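Transcriptional activator II (Enterobacteria phage lambda, PDB 1ZS4) activates transcription as a DNA-binding homotetramer, switching on the phage promoters for the repressor and integrase genes and helping to establish latency. Local coordinates at residues T27-T30 / A31-V34. Numbering follows the deposited sequence.
Sequences TEKT and AEAV. With nucleotides of chain A.
Ala31, Glu32, Ala33 and Val34 each give their backbone N-H to the carbonyl four residues back, Thr27 to Thr30, in an unbroken run along one alpha-helix; the bond from Glu32 N to Glu28 O is 2.9 Å long and nearly straight at 165°. At the helix N-terminus, where the first amides have no such carbonyl to serve, a DNA phosphate takes them: Thr27 N donates to OP1 of DG7 of chain A (3.1 Å) and Glu28 N to OP2 (2.9 Å). The positive end of the helix dipole probably favours this grip on the phosphate. Glu28 bends at its second torsion (chi2 63°) and crosses the chain of Glu32, which is extended beyond CG. The two carboxylate planes are 68° apart, and Glu28 OE2 lies 2.7 Å from Glu32 OE2, so close that one of the acids probably carries a proton. Lys29 runs alongside Glu32, its NZ 3.9 Å from Glu32 OE2 in a long salt bridge that may partly balance the charge left on the pair. Thr30 and Val34 point the same way, with 4.1 Å between Thr30 CG2 and Val34 CG2, while Thr30 OG1 bonds back to Gly26 O. This is the first helix of the predicted helix-turn-helix: Thr27, Thr30 and Ala31 pack on Ile41 of helix 38-47, where Glu28 touches Lys38 and Thr27 OG1 bonds to Lys45 NZ; Ile22 and Leu25 of helix 7-25 meet Thr30, and from a second subunit Leu55 touches Thr30 and Val58 touches Ala33 and Val34.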
loop_
_atom_site.group_PDB
_atom_site.type_symbol
_atom_site.label_atom_id
_atom_site.label_comp_id
_atom_site.label_asym_id
_atom_site.label_seq_id
_atom_site.Cartn_x
_atom_site.Cartn_y
_atom_site.Cartn_z
ATOM N N THR C 27 1.153 10.686 -30.811
ATOM C CA THR C 27 0.392 9.685 -30.072
ATOM C C THR C 27 0.826 8.268 -30.434
ATOM O O THR C 27 1.094 7.451 -29.542
ATOM C CB THR C 27 -1.130 9.889 -30.282
ATOM O OG1 THR C 27 -1.501 11.170 -29.742
ATOM C CG2 THR C 27 -1.955 8.796 -29.570
ATOM N N GLU C 28 0.907 7.959 -31.728
ATOM C CA GLU C 28 1.358 6.618 -32.132
ATOM C C GLU C 28 2.787 6.375 -31.634
ATOM O O GLU C 28 3.087 5.308 -31.110
ATOM C CB GLU C 28 1.300 6.468 -33.657
ATOM C CG GLU C 28 2.061 5.246 -34.227
ATOM C CD GLU C 28 1.503 3.911 -33.762
ATOM O OE1 GLU C 28 0.362 3.876 -33.254
ATOM O OE2 GLU C 28 2.197 2.879 -33.921
ATOM N N LYS C 29 3.667 7.364 -31.780
ATOM C CA LYS C 29 5.048 7.195 -31.326
ATOM C C LYS C 29 5.106 6.960 -29.818
ATOM O O LYS C 29 5.887 6.134 -29.338
ATOM C CB LYS C 29 5.910 8.400 -31.736
ATOM C CG LYS C 29 6.208 8.455 -33.243
ATOM C CD LYS C 29 6.950 7.196 -33.715
ATOM C CE LYS C 29 7.115 7.132 -35.245
ATOM N NZ LYS C 29 5.847 6.790 -35.987
ATOM N N THR C 30 4.284 7.686 -29.064
ATOM C CA THR C 30 4.252 7.496 -27.612
ATOM C C THR C 30 3.743 6.090 -27.318
ATOM O O THR C 30 4.280 5.399 -26.453
ATOM C CB THR C 30 3.304 8.513 -26.917
ATOM O OG1 THR C 30 3.830 9.835 -27.082
ATOM C CG2 THR C 30 3.171 8.208 -25.409
ATOM N N ALA C 31 2.707 5.667 -28.039
ATOM C CA ALA C 31 2.148 4.332 -27.833
ATOM C C ALA C 31 3.220 3.273 -28.065
ATOM O O ALA C 31 3.380 2.355 -27.263
ATOM C CB ALA C 31 0.986 4.104 -28.770
ATOM N N GLU C 32 3.946 3.402 -29.171
ATOM C CA GLU C 32 4.996 2.441 -29.493
ATOM C C GLU C 32 6.026 2.339 -28.385
ATOM O O GLU C 32 6.460 1.238 -28.036
ATOM C CB GLU C 32 5.694 2.836 -30.789
ATOM C CG GLU C 32 4.824 2.669 -32.010
ATOM C CD GLU C 32 5.492 3.198 -33.270
ATOM O OE1 GLU C 32 6.736 3.368 -33.270
ATOM O OE2 GLU C 32 4.774 3.431 -34.268
ATOM N N ALA C 33 6.414 3.486 -27.829
ATOM C CA ALA C 33 7.418 3.498 -26.773
ATOM C C ALA C 33 6.886 2.925 -25.454
ATOM O O ALA C 33 7.595 2.212 -24.748
ATOM C CB ALA C 33 7.949 4.928 -26.576
ATOM N N VAL C 34 5.630 3.222 -25.129
ATOM C CA VAL C 34 5.035 2.732 -23.889
ATOM C C VAL C 34 4.658 1.266 -23.975
ATOM O O VAL C 34 4.680 0.545 -22.977
ATOM C CB VAL C 34 3.797 3.565 -23.532
ATOM C CG1 VAL C 34 3.026 2.921 -22.373
ATOM C CG2 VAL C 34 4.245 4.964 -23.157
ATOM P P DG A 7 -0.644 10.622 -34.070
ATOM O OP1 DG A 7 0.525 11.435 -33.701
ATOM O OP2 DG A 7 -0.600 9.147 -33.873
ATOM O "O5'" DG A 7 -1.909 11.169 -33.291
ATOM C "C5'" DG A 7 -2.375 12.488 -33.517
ATOM C "C4'" DG A 7 -3.867 12.584 -33.282
ATOM O "O4'" DG A 7 -4.581 11.852 -34.319
ATOM C "C3'" DG A 7 -4.327 11.942 -31.966
ATOM O "O3'" DG A 7 -5.480 12.656 -31.514
ATOM C "C2'" DG A 7 -4.643 10.511 -32.376
ATOM C "C1'" DG A 7 -5.234 10.715 -33.765
ATOM N N9 DG A 7 -5.115 9.600 -34.701
ATOM C C8 DG A 7 -4.032 8.778 -34.894
ATOM N N7 DG A 7 -4.253 7.840 -35.784
ATOM C C5 DG A 7 -5.556 8.065 -36.204
ATOM C C6 DG A 7 -6.354 7.375 -37.161
ATOM O O6 DG A 7 -6.061 6.383 -37.851
ATOM N N1 DG A 7 -7.612 7.946 -37.282
ATOM C C2 DG A 7 -8.054 9.041 -36.579
ATOM N N2 DG A 7 -9.308 9.444 -36.837
ATOM N N3 DG A 7 -7.325 9.690 -35.690
ATOM C C4 DG A 7 -6.098 9.153 -35.552
#